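Local coordinates for outer membrane associated protein (Francisella tularensis subsp. tularensis, PDB 6U83) that probably serves as an outer-membrane porin and, through this OmpA-like domain, which binds D-alanine, probably attaches to peptidoglycan, at residues K77-F82 with K129-D134; V83-D88 with A164-P169; K119-V124 with I138-F143. All coordinates share one frame; numbering follows the deposited sequence.

Contact 1. Residues K77-F82 with K129-D134; sequences KAIASF and KQLGLD
L131 lays its CD1 methyl over the backbone of A80, where helix 73-89 passes the end of helix 110-130. CD1 sits 3.6 Å from A80 CA and 4.0 Å from A80 N, while A80 CB is a little farther from the same methyl, at 4.1 Å. The leucine therefore rests on the main chain of a helical turn as much as on a side chain; A80, with a single methyl, puts little between L131 and the helix backbone. Next to this footprint on the same helix, I79 CG2 lies 4.3 Å from L131 CD1. With CG placed beside its own backbone N (chi1 -61°) and CD1 continuing the chain in an extended line (chi2 178°), L131 projects its methyl straight out at the neighbouring helix.

Its position follows from how helix 110-130 ends. G132, at a phi of 96°, turns the chain out of the helix in a Schellman motif, and its N bonds K129 O at 3.1 Å. L131 also leans on V83, one turn further along helix 73-89, and L133 after the turn reaches V83 and I86. I79 meanwhile packs on Y127 and M128. With no hydrogen bond or charge pair between the two segments and only 90 Å² buried, the contact is a light, wholly apolar one, holding by shape and solvent exclusion.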
ATOM      1  N   LYS A  77      -7.240   5.679  -6.761  1.00 69.99           N
ATOM      2  CA  LYS A  77      -6.350   5.807  -7.911  1.00 73.21           C
ATOM      3  C   LYS A  77      -5.075   5.003  -7.687  1.00 77.11           C
ATOM      4  O   LYS A  77      -4.668   4.211  -8.545  1.00 88.84           O
ATOM      5  CB  LYS A  77      -6.037   7.277  -8.193  1.00 71.55           C
ATOM      6  CG  LYS A  77      -7.146   7.997  -8.950  1.00 86.28           C
ATOM      7  CD  LYS A  77      -6.670   9.344  -9.504  1.00102.73           C
ATOM      8  CE  LYS A  77      -7.744  10.021 -10.352  1.00111.85           C
ATOM      9  NZ  LYS A  77      -7.239  11.266 -11.012  1.00116.60           N
ATOM     10  N   ALA A  78      -4.460   5.151  -6.511  1.00 64.22           N
ATOM     11  CA  ALA A  78      -3.226   4.418  -6.227  1.00 61.82           C
ATOM     12  C   ALA A  78      -3.448   2.913  -6.317  1.00 64.37           C
ATOM     13  O   ALA A  78      -2.669   2.192  -6.951  1.00 66.98           O
ATOM     14  CB  ALA A  78      -2.692   4.789  -4.841  1.00 56.07           C
ATOM     15  N   ILE A  79      -4.511   2.420  -5.687  1.00 62.54           N
ATOM     16  CA  ILE A  79      -4.738   0.977  -5.655  1.00 59.19           C
ATOM     17  C   ILE A  79      -4.900   0.432  -7.070  1.00 64.74           C
ATOM     18  O   ILE A  79      -4.334  -0.609  -7.428  1.00 76.40           O
ATOM     19  CB  ILE A  79      -5.957   0.655  -4.775  1.00 62.41           C
ATOM     20  CG1 ILE A  79      -5.664   1.063  -3.331  1.00 59.68           C
ATOM     21  CG2 ILE A  79      -6.310  -0.814  -4.886  1.00 65.75           C
ATOM     22  CD1 ILE A  79      -6.881   1.053  -2.452  1.00 68.64           C
ATOM     23  N   ALA A  80      -5.663   1.141  -7.900  1.00 62.51           N
ATOM     24  CA  ALA A  80      -5.904   0.694  -9.267  1.00 63.27           C
ATOM     25  C   ALA A  80      -4.602   0.507 -10.028  1.00 73.58           C
ATOM     26  O   ALA A  80      -4.437  -0.475 -10.758  1.00 79.12           O
ATOM     27  CB  ALA A  80      -6.794   1.701  -9.992  1.00 67.44           C
ATOM     28  N   SER A  81      -3.670   1.450  -9.884  1.00 69.47           N
ATOM     29  CA  SER A  81      -2.379   1.312 -10.548  1.00 69.38           C
ATOM     30  C   SER A  81      -1.561   0.190  -9.933  1.00 75.16           C
ATOM     31  O   SER A  81      -0.851  -0.534 -10.640  1.00 83.14           O
ATOM     32  CB  SER A  81      -1.608   2.622 -10.472  1.00 67.29           C
ATOM     33  OG  SER A  81      -2.197   3.584 -11.322  1.00 79.18           O
ATOM     34  N   PHE A  82      -1.627   0.056  -8.612  1.00 73.62           N
ATOM     35  CA  PHE A  82      -0.984  -1.062  -7.935  1.00 65.49           C
ATOM     36  C   PHE A  82      -1.471  -2.387  -8.500  1.00 64.58           C
ATOM     37  O   PHE A  82      -0.673  -3.277  -8.809  1.00 68.37           O
ATOM     38  CB  PHE A  82      -1.283  -0.964  -6.441  1.00 71.66           C
ATOM     39  CG  PHE A  82      -0.458  -1.866  -5.594  1.00 72.94           C
ATOM     40  CD1 PHE A  82       0.896  -1.654  -5.459  1.00 69.00           C
ATOM     41  CD2 PHE A  82      -1.042  -2.896  -4.898  1.00 68.03           C
ATOM     42  CE1 PHE A  82       1.649  -2.459  -4.665  1.00 69.92           C
ATOM     43  CE2 PHE A  82      -0.289  -3.701  -4.105  1.00 71.55           C
ATOM     44  CZ  PHE A  82       1.061  -3.483  -3.987  1.00 69.53           C
ATOM     45  N   LYS A 129     -10.424  -6.505  -5.480  1.00 66.49           N
ATOM     46  CA  LYS A 129     -11.256  -7.536  -6.083  1.00 71.12           C
ATOM     47  C   LYS A 129     -12.205  -6.941  -7.116  1.00 76.24           C
ATOM     48  O   LYS A 129     -12.413  -7.531  -8.184  1.00 83.26           O
ATOM     49  CB  LYS A 129     -12.023  -8.296  -4.996  1.00 74.94           C
ATOM     50  CG  LYS A 129     -11.147  -9.247  -4.177  1.00 73.80           C
ATOM     51  CD  LYS A 129     -11.942  -9.986  -3.119  1.00 86.68           C
ATOM     52  CE  LYS A 129     -11.698  -9.421  -1.725  1.00 93.90           C
ATOM     53  NZ  LYS A 129     -12.432 -10.207  -0.674  1.00 99.73           N
ATOM     54  N   GLN A 130     -12.785  -5.768  -6.821  1.00 73.47           N
ATOM     55  CA  GLN A 130     -13.628  -5.092  -7.805  1.00 79.86           C
ATOM     56  C   GLN A 130     -12.872  -4.862  -9.105  1.00 85.55           C
ATOM     57  O   GLN A 130     -13.453  -4.934 -10.194  1.00 97.43           O
ATOM     58  CB  GLN A 130     -14.134  -3.759  -7.249  1.00 86.60           C
ATOM     59  CG  GLN A 130     -15.109  -3.873  -6.088  1.00 95.35           C
ATOM     60  CD  GLN A 130     -15.476  -2.517  -5.506  1.00102.74           C
ATOM     61  OE1 GLN A 130     -15.822  -1.585  -6.237  1.00105.72           O
ATOM     62  NE2 GLN A 130     -15.387  -2.396  -4.184  1.00100.82           N
ATOM     63  N   LEU A 131     -11.569  -4.610  -9.011  1.00 75.10           N
ATOM     64  CA  LEU A 131     -10.732  -4.306 -10.160  1.00 72.85           C
ATOM     65  C   LEU A 131     -10.352  -5.525 -10.997  1.00 79.96           C
ATOM     66  O   LEU A 131      -9.595  -5.372 -11.962  1.00 83.38           O
ATOM     67  CB  LEU A 131      -9.474  -3.598  -9.674  1.00 69.09           C
ATOM     68  CG  LEU A 131      -9.808  -2.285  -8.967  1.00 70.63           C
ATOM     69  CD1 LEU A 131      -8.556  -1.610  -8.442  1.00 69.02           C
ATOM     70  CD2 LEU A 131     -10.544  -1.365  -9.912  1.00 71.18           C
ATOM     71  N   GLY A 132     -10.838  -6.718 -10.667  1.00 81.73           N
ATOM     72  CA  GLY A 132     -10.534  -7.906 -11.443  1.00 92.85           C
ATOM     73  C   GLY A 132      -9.390  -8.751 -10.928  1.00 98.83           C
ATOM     74  O   GLY A 132      -8.918  -9.636 -11.658  1.00110.86           O
ATOM     75  N   LEU A 133      -8.923  -8.498  -9.707  1.00 90.62           N
ATOM     76  CA  LEU A 133      -7.918  -9.325  -9.056  1.00 89.13           C
ATOM     77  C   LEU A 133      -8.609 -10.366  -8.186  1.00 88.02           C
ATOM     78  O   LEU A 133      -9.618 -10.080  -7.537  1.00 93.60           O
ATOM     79  CB  LEU A 133      -6.981  -8.464  -8.209  1.00 87.23           C
ATOM     80  CG  LEU A 133      -5.721  -9.138  -7.674  1.00 91.61           C
ATOM     81  CD1 LEU A 133      -4.780  -9.498  -8.816  1.00 98.37           C
ATOM     82  CD2 LEU A 133      -5.037  -8.226  -6.677  1.00 82.56           C
ATOM     83  N   ASP A 134      -8.063 -11.572  -8.166  1.00 89.26           N
ATOM     84  CA  ASP A 134      -8.757 -12.689  -7.545  1.00 97.95           C
ATOM     85  C   ASP A 134      -8.451 -12.776  -6.051  1.00 90.83           C
ATOM     86  O   ASP A 134      -7.312 -12.578  -5.619  1.00 83.08           O
ATOM     87  CB  ASP A 134      -8.381 -13.972  -8.277  1.00115.17           C
ATOM     88  CG  ASP A 134      -8.454 -13.799  -9.789  1.00126.02           C
ATOM     89  OD1 ASP A 134      -9.563 -13.537 -10.306  1.00128.86           O
ATOM     90  OD2 ASP A 134      -7.399 -13.872 -10.454  1.00131.03           O
TER

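Contact 2. Residues V83-D88 with A164-P169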
ATOM      1  N   VAL A  83      -2.791  -2.530  -8.654  1.00 64.45           N
ATOM      2  CA  VAL A  83      -3.359  -3.779  -9.153  1.00 68.61           C
ATOM      3  C   VAL A  83      -2.961  -4.006 -10.607  1.00 79.63           C
ATOM      4  O   VAL A  83      -2.654  -5.137 -11.011  1.00 79.99           O
ATOM      5  CB  VAL A  83      -4.888  -3.768  -8.972  1.00 68.47           C
ATOM      6  CG1 VAL A  83      -5.527  -4.945  -9.685  1.00 64.14           C
ATOM      7  CG2 VAL A  83      -5.242  -3.778  -7.488  1.00 62.91           C
ATOM      8  N   ASN A  84      -2.958  -2.937 -11.412  1.00 78.82           N
ATOM      9  CA  ASN A  84      -2.573  -3.032 -12.819  1.00 81.74           C
ATOM     10  C   ASN A  84      -1.163  -3.592 -12.975  1.00 81.78           C
ATOM     11  O   ASN A  84      -0.878  -4.323 -13.934  1.00 88.55           O
ATOM     12  CB  ASN A  84      -2.677  -1.649 -13.474  1.00 91.81           C
ATOM     13  CG  ASN A  84      -3.215  -1.704 -14.893  1.00102.92           C
ATOM     14  OD1 ASN A  84      -4.430  -1.702 -15.106  1.00105.67           O
ATOM     15  ND2 ASN A  84      -2.316  -1.740 -15.873  1.00106.08           N
ATOM     16  N   PHE A  85      -0.275  -3.271 -12.036  1.00 69.63           N
ATOM     17  CA  PHE A  85       1.073  -3.824 -12.054  1.00 67.64           C
ATOM     18  C   PHE A  85       1.069  -5.298 -11.665  1.00 76.66           C
ATOM     19  O   PHE A  85       1.776  -6.112 -12.275  1.00 83.74           O
ATOM     20  CB  PHE A  85       1.946  -3.005 -11.109  1.00 62.42           C
ATOM     21  CG  PHE A  85       3.350  -3.513 -10.962  1.00 68.49           C
ATOM     22  CD1 PHE A  85       4.272  -3.335 -11.969  1.00 75.82           C
ATOM     23  CD2 PHE A  85       3.758  -4.111  -9.788  1.00 66.74           C
ATOM     24  CE1 PHE A  85       5.567  -3.771 -11.823  1.00 77.21           C
ATOM     25  CE2 PHE A  85       5.052  -4.554  -9.638  1.00 75.56           C
ATOM     26  CZ  PHE A  85       5.958  -4.382 -10.658  1.00 77.71           C
ATOM     27  N   ILE A  86       0.272  -5.658 -10.657  1.00 68.59           N
ATOM     28  CA  ILE A  86       0.166  -7.052 -10.239  1.00 74.66           C
ATOM     29  C   ILE A  86      -0.349  -7.917 -11.384  1.00 83.45           C
ATOM     30  O   ILE A  86       0.196  -8.990 -11.665  1.00 86.71           O
ATOM     31  CB  ILE A  86      -0.730  -7.165  -8.994  1.00 70.37           C
ATOM     32  CG1 ILE A  86      -0.047  -6.504  -7.800  1.00 72.81           C
ATOM     33  CG2 ILE A  86      -1.067  -8.625  -8.688  1.00 70.31           C
ATOM     34  CD1 ILE A  86      -1.021  -6.129  -6.715  1.00 80.33           C
ATOM     35  N   LYS A  87      -1.403  -7.462 -12.069  1.00 84.20           N
ATOM     36  CA  LYS A  87      -1.949  -8.256 -13.169  1.00 85.96           C
ATOM     37  C   LYS A  87      -0.976  -8.343 -14.340  1.00 88.23           C
ATOM     38  O   LYS A  87      -0.964  -9.344 -15.065  1.00 91.39           O
ATOM     39  CB  LYS A  87      -3.287  -7.678 -13.635  1.00 91.07           C
ATOM     40  CG  LYS A  87      -4.424  -7.813 -12.629  1.00101.08           C
ATOM     41  CD  LYS A  87      -5.795  -7.523 -13.262  1.00111.51           C
ATOM     42  CE  LYS A  87      -5.957  -6.059 -13.654  1.00114.21           C
ATOM     43  NZ  LYS A  87      -7.226  -5.817 -14.405  1.00115.94           N
ATOM     44  N   ASP A  88      -0.156  -7.314 -14.541  1.00 90.18           N
ATOM     45  CA  ASP A  88       0.786  -7.347 -15.651  1.00 97.50           C
ATOM     46  C   ASP A  88       2.036  -8.134 -15.302  1.00 90.17           C
ATOM     47  O   ASP A  88       2.587  -8.835 -16.156  1.00 96.92           O
ATOM     48  CB  ASP A  88       1.153  -5.929 -16.081  1.00114.45           C
ATOM     49  CG  ASP A  88       0.166  -5.354 -17.077  1.00130.43           C
ATOM     50  OD1 ASP A  88      -0.279  -6.107 -17.973  1.00136.06           O
ATOM     51  OD2 ASP A  88      -0.170  -4.153 -16.962  1.00135.26           O
ATOM     52  N   ALA A 164       1.481  -2.024   1.326  1.00 66.39           N
ATOM     53  CA  ALA A 164       1.797  -3.261   0.624  1.00 67.77           C
ATOM     54  C   ALA A 164       2.967  -3.000  -0.313  1.00 73.00           C
ATOM     55  O   ALA A 164       3.151  -1.874  -0.786  1.00 67.86           O
ATOM     56  CB  ALA A 164       0.599  -3.782  -0.169  1.00 62.55           C
ATOM     57  N   SER A 165       3.746  -4.050  -0.581  1.00 67.48           N
ATOM     58  CA  SER A 165       4.834  -3.969  -1.539  1.00 70.65           C
ATOM     59  C   SER A 165       4.981  -5.304  -2.256  1.00 72.15           C
ATOM     60  O   SER A 165       4.896  -6.362  -1.636  1.00 79.68           O
ATOM     61  CB  SER A 165       6.149  -3.576  -0.853  1.00 80.00           C
ATOM     62  OG  SER A 165       6.442  -4.422   0.242  1.00 81.74           O
ATOM     63  N   VAL A 166       5.202  -5.241  -3.570  1.00 77.81           N
ATOM     64  CA  VAL A 166       5.454  -6.416  -4.395  1.00 76.33           C
ATOM     65  C   VAL A 166       6.651  -6.138  -5.299  1.00 70.78           C
ATOM     66  O   VAL A 166       6.969  -4.986  -5.601  1.00 77.96           O
ATOM     67  CB  VAL A 166       4.210  -6.799  -5.225  1.00 80.93           C
ATOM     68  CG1 VAL A 166       3.087  -7.272  -4.312  1.00 83.57           C
ATOM     69  CG2 VAL A 166       3.743  -5.623  -6.042  1.00 78.87           C
ATOM     70  N   SER A 167       7.321  -7.202  -5.728  1.00 65.89           N
ATOM     71  CA  SER A 167       8.498  -7.093  -6.573  1.00 68.90           C
ATOM     72  C   SER A 167       8.356  -8.000  -7.781  1.00 73.04           C
ATOM     73  O   SER A 167       7.669  -9.019  -7.746  1.00 82.10           O
ATOM     74  CB  SER A 167       9.779  -7.463  -5.820  1.00 75.03           C
ATOM     75  OG  SER A 167       9.946  -6.614  -4.707  1.00 84.52           O
ATOM     76  N   ALA A 168       9.022  -7.622  -8.846  1.00 71.63           N
ATOM     77  CA  ALA A 168       8.987  -8.419 -10.056  1.00 80.76           C
ATOM     78  C   ALA A 168      10.114  -7.950 -10.955  1.00 89.50           C
ATOM     79  O   ALA A 168      10.550  -6.798 -10.846  1.00 94.37           O
ATOM     80  CB  ALA A 168       7.636  -8.292 -10.761  1.00 76.62           C
ATOM     81  N   PRO A 169      10.633  -8.804 -11.827  1.00 94.25           N
ATOM     82  CA  PRO A 169      11.636  -8.344 -12.789  1.00 94.95           C
ATOM     83  C   PRO A 169      11.064  -7.259 -13.698  1.00 94.53           C
ATOM     84  O   PRO A 169       9.852  -7.166 -13.909  1.00 90.67           O
ATOM     85  CB  PRO A 169      11.986  -9.616 -13.569  1.00 97.42           C
ATOM     86  CG  PRO A 169      11.650 -10.746 -12.618  1.00 95.84           C
ATOM     87  CD  PRO A 169      10.448 -10.268 -11.867  1.00 98.24           C
TER
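F85 and V166 make the aromatic part of this buried helix-on-sheet contact. The V166 CG2 methyl lies at the edge of the phenylalanine ring, in its plane, 4.0 Å from F85 CE2 and about as far from CD2, so it abuts the rim and does not cover a face. The phenylalanine and the valine pass alongside, pointing opposite ways. Further round the ring, F85 CZ comes within 4.3 Å of A168 CB, which approaches obliquely. Having CG anti to the backbone N (chi1 176°) carries the ring from the helix to the strand, where it reaches two residues that project from the same side.

The purely aliphatic part is smaller: I86 CG1 meets V166 CG2 at 4.3 Å. The CG2 methyl is thus shared, touching the ring of F85 and the chain of I86, residues adjacent on the helix. No hydrogen bond crosses between the segments. Polar bonding runs instead within the sheet, where A164, V166 and A168 bond through their backbones to L60, V58 and V56, and S167 OG on the other face pairs with T57 OG1.

The axes of 83-88 and 164-169 come within 9.8 Å and run at 37° to each other, where helix 73-89 lies over strand 161-172. V56 and V58 of strand 55-63 touch F85 from one neighbouring strand, while V94 of strand 94-98, on the other flank, touches both I86 and V166.

Contact 3. Residues K119-V124 with I138-F143; sequences KRAQAV and IITKGF. With DAL (D-alanine), chain D.
A121 and T140 press the helix of a beta-alpha-beta crossover, strand 94-98 to helix 110-130 to strand 138-142, onto the second strand of the unit. A121 CB lies 3.7 Å from the carbonyl O of K141 and 4.0 Å from T140 CB, and T140 CG2 stands 4.0 Å from A121 O. The axes of 119-124 and 138-142 approach to 7.3 Å, consistent with the small A121 at the interface, and run almost antiparallel, at 157°, as expected when a helix carries the chain back between parallel strands. Beside this pair Q122, bent at its second torsion, crosses T140 obliquely. Its OE1 is 4.0 Å from T140 OG1, beyond hydrogen bonding, and its NE2 is instead bonded to D126 OD1.

R120, the residue before A121, makes the direct contact with the ligand. Extended from CG to NE, it reaches the carboxylate of D-alanine, a constituent of peptidoglycan stem peptides, consistent with cell-wall binding by OmpA-like domains. Backbone carbonyls steady the guanidinium: R120 NE bonds K68 O, and NH1 bonds Y99 O. S101 O, N113 OD1 and D67 N also bond the ligand.

The terminal nitrogens NH1 and NH2 each donate to one carboxylate oxygen. R120 NH1 reaches OXT, in the guanidinium plane, at 2.8 Å (N-H...acceptor angle 158°), while NH2 reaches O of D-alanine at an unusually short, hence uncertain, 2.5 Å (152°).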
ATOM      1  N   LYS A 119     -10.104  -3.613   9.327  1.00 53.72           N
ATOM      2  CA  LYS A 119     -11.143  -3.115   8.435  1.00 56.46           C
ATOM      3  C   LYS A 119     -10.547  -2.306   7.297  1.00 64.09           C
ATOM      4  O   LYS A 119     -11.091  -2.310   6.187  1.00 61.56           O
ATOM      5  CB  LYS A 119     -12.134  -2.243   9.205  1.00 56.85           C
ATOM      6  CG  LYS A 119     -13.050  -2.954  10.218  1.00 53.25           C
ATOM      7  CD  LYS A 119     -13.945  -1.897  10.905  1.00 56.83           C
ATOM      8  CE  LYS A 119     -15.017  -2.510  11.757  1.00 57.20           C
ATOM      9  NZ  LYS A 119     -15.823  -1.424  12.428  1.00 57.36           N
ATOM     10  N   ARG A 120      -9.435  -1.605   7.552  1.00 56.83           N
ATOM     11  CA  ARG A 120      -8.782  -0.842   6.494  1.00 60.96           C
ATOM     12  C   ARG A 120      -8.159  -1.780   5.463  1.00 65.18           C
ATOM     13  O   ARG A 120      -8.381  -1.630   4.254  1.00 58.80           O
ATOM     14  CB  ARG A 120      -7.738   0.096   7.109  1.00 54.74           C
ATOM     15  CG  ARG A 120      -8.362   1.314   7.864  1.00 58.67           C
ATOM     16  CD  ARG A 120      -7.309   2.206   8.573  1.00 50.94           C
ATOM     17  NE  ARG A 120      -7.950   3.434   9.036  1.00 56.03           N
ATOM     18  CZ  ARG A 120      -7.556   4.158  10.082  1.00 57.27           C
ATOM     19  NH1 ARG A 120      -6.508   3.786  10.821  1.00 46.76           N
ATOM     20  NH2 ARG A 120      -8.218   5.271  10.379  1.00 51.55           N
ATOM     21  N   ALA A 121      -7.395  -2.774   5.928  1.00 62.90           N
ATOM     22  CA  ALA A 121      -6.857  -3.783   5.019  1.00 63.06           C
ATOM     23  C   ALA A 121      -7.966  -4.471   4.228  1.00 58.80           C
ATOM     24  O   ALA A 121      -7.816  -4.731   3.027  1.00 61.50           O
ATOM     25  CB  ALA A 121      -6.067  -4.826   5.803  1.00 65.08           C
ATOM     26  N   GLN A 122      -9.091  -4.764   4.877  1.00 54.01           N
ATOM     27  CA  GLN A 122     -10.180  -5.433   4.170  1.00 66.39           C
ATOM     28  C   GLN A 122     -10.783  -4.524   3.109  1.00 70.77           C
ATOM     29  O   GLN A 122     -11.165  -4.988   2.025  1.00 66.50           O
ATOM     30  CB  GLN A 122     -11.263  -5.890   5.143  1.00 65.81           C
ATOM     31  CG  GLN A 122     -12.278  -6.810   4.477  1.00 76.35           C
ATOM     32  CD  GLN A 122     -11.615  -8.017   3.803  1.00 85.16           C
ATOM     33  OE1 GLN A 122     -10.839  -8.750   4.427  1.00 85.17           O
ATOM     34  NE2 GLN A 122     -11.922  -8.224   2.523  1.00 84.80           N
ATOM     35  N   ALA A 123     -10.901  -3.232   3.419  1.00 67.99           N
ATOM     36  CA  ALA A 123     -11.349  -2.256   2.436  1.00 65.54           C
ATOM     37  C   ALA A 123     -10.453  -2.282   1.206  1.00 66.49           C
ATOM     38  O   ALA A 123     -10.928  -2.439   0.074  1.00 70.40           O
ATOM     39  CB  ALA A 123     -11.363  -0.854   3.058  1.00 53.52           C
ATOM     40  N   VAL A 124      -9.140  -2.127   1.420  1.00 68.10           N
ATOM     41  CA  VAL A 124      -8.197  -2.123   0.300  1.00 64.92           C
ATOM     42  C   VAL A 124      -8.389  -3.373  -0.544  1.00 69.45           C
ATOM     43  O   VAL A 124      -8.503  -3.305  -1.776  1.00 66.77           O
ATOM     44  CB  VAL A 124      -6.750  -1.997   0.805  1.00 65.67           C
ATOM     45  CG1 VAL A 124      -5.780  -2.326  -0.318  1.00 68.54           C
ATOM     46  CG2 VAL A 124      -6.491  -0.595   1.291  1.00 68.77           C
ATOM     47  N   ILE A 138      -4.778 -12.610  -2.314  1.00 86.04           N
ATOM     48  CA  ILE A 138      -4.775 -11.464  -1.405  1.00 88.85           C
ATOM     49  C   ILE A 138      -4.806 -11.936   0.038  1.00 83.24           C
ATOM     50  O   ILE A 138      -5.683 -12.713   0.427  1.00 91.47           O
ATOM     51  CB  ILE A 138      -5.951 -10.504  -1.670  1.00 88.60           C
ATOM     52  CG1 ILE A 138      -5.886  -9.952  -3.091  1.00 80.50           C
ATOM     53  CG2 ILE A 138      -5.903  -9.342  -0.699  1.00 90.75           C
ATOM     54  CD1 ILE A 138      -7.111  -9.161  -3.472  1.00 76.12           C
ATOM     55  N   ILE A 139      -3.863 -11.436   0.833  1.00 79.26           N
ATOM     56  CA  ILE A 139      -3.760 -11.732   2.255  1.00 79.55           C
ATOM     57  C   ILE A 139      -3.810 -10.417   3.012  1.00 80.19           C
ATOM     58  O   ILE A 139      -3.083  -9.476   2.671  1.00 75.36           O
ATOM     59  CB  ILE A 139      -2.460 -12.481   2.589  1.00 78.40           C
ATOM     60  CG1 ILE A 139      -2.349 -13.762   1.764  1.00 90.44           C
ATOM     61  CG2 ILE A 139      -2.391 -12.753   4.082  1.00 72.75           C
ATOM     62  CD1 ILE A 139      -1.469 -13.622   0.536  1.00103.35           C
ATOM     63  N   THR A 140      -4.641 -10.360   4.053  1.00 76.76           N
ATOM     64  CA  THR A 140      -4.814  -9.152   4.843  1.00 65.93           C
ATOM     65  C   THR A 140      -4.356  -9.386   6.278  1.00 71.16           C
ATOM     66  O   THR A 140      -4.579 -10.458   6.855  1.00 72.59           O
ATOM     67  CB  THR A 140      -6.270  -8.670   4.814  1.00 68.03           C
ATOM     68  OG1 THR A 140      -7.120  -9.607   5.481  1.00 77.99           O
ATOM     69  CG2 THR A 140      -6.745  -8.521   3.380  1.00 69.48           C
ATOM     70  N   LYS A 141      -3.690  -8.367   6.826  1.00 72.69           N
ATOM     71  CA  LYS A 141      -3.178  -8.310   8.185  1.00 65.29           C
ATOM     72  C   LYS A 141      -3.473  -6.936   8.760  1.00 68.68           C
ATOM     73  O   LYS A 141      -3.314  -5.922   8.072  1.00 74.51           O
ATOM     74  CB  LYS A 141      -1.667  -8.525   8.232  1.00 72.95           C
ATOM     75  CG  LYS A 141      -1.160  -9.944   8.071  1.00 80.84           C
ATOM     76  CD  LYS A 141       0.363  -9.939   8.221  1.00 88.94           C
ATOM     77  CE  LYS A 141       0.934 -11.284   8.689  1.00104.05           C
ATOM     78  NZ  LYS A 141       2.418 -11.195   8.945  1.00103.97           N
ATOM     79  N   GLY A 142      -3.902  -6.901  10.015  1.00 65.94           N
ATOM     80  CA  GLY A 142      -4.042  -5.663  10.770  1.00 68.68           C
ATOM     81  C   GLY A 142      -2.964  -5.589  11.830  1.00 67.81           C
ATOM     82  O   GLY A 142      -2.516  -6.611  12.340  1.00 72.76           O
ATOM     83  N   PHE A 143      -2.524  -4.376  12.148  1.00 64.67           N
ATOM     84  CA  PHE A 143      -1.485  -4.203  13.151  1.00 59.97           C
ATOM     85  C   PHE A 143      -1.873  -3.217  14.240  1.00 62.15           C
ATOM     86  O   PHE A 143      -1.093  -3.014  15.178  1.00 72.05           O
ATOM     87  CB  PHE A 143      -0.174  -3.741  12.495  1.00 67.85           C
ATOM     88  CG  PHE A 143       0.481  -4.799  11.639  1.00 73.95           C
ATOM     89  CD1 PHE A 143       1.385  -5.684  12.189  1.00 82.30           C
ATOM     90  CD2 PHE A 143       0.186  -4.906  10.289  1.00 71.18           C
ATOM     91  CE1 PHE A 143       1.976  -6.665  11.416  1.00 85.65           C
ATOM     92  CE2 PHE A 143       0.778  -5.871   9.507  1.00 63.46           C
ATOM     93  CZ  PHE A 143       1.672  -6.756  10.070  1.00 81.78           C
TER
HETATM   94  N   DAL D 403      -6.580   5.787  15.941  1.00 51.20           N
HETATM   95  CA  DAL D 403      -7.458   6.442  14.983  1.00 51.52           C
HETATM   96  CB  DAL D 403      -8.926   6.302  15.418  1.00 54.50           C
HETATM   97  C   DAL D 403      -7.267   5.923  13.559  1.00 59.08           C
HETATM   98  O   DAL D 403      -8.053   6.296  12.684  1.00 66.34           O
HETATM   99  OXT DAL D 403      -6.350   5.140  13.250  1.00 60.09           O

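From the N terminus, helix 73-89 supplies the first half of two contacts in turn. Contact 1 closes a loop from 77-82 to 129-134, bringing the end of helix 110-130 against it. Contact 2 starts at 83-88 and closes much later at 164-169, so the two cross; they meet where L133 touches I86 and F82 touches A164 and V166. Contact 3, between 119-124 and 138-143, falls wholly within the span of contact 2 but crosses contact 1, which it touches through I79 and V124. Both helices are thereby set against each other and against one mixed sheet, with the D-alanine pocket served by the helix of contact 3.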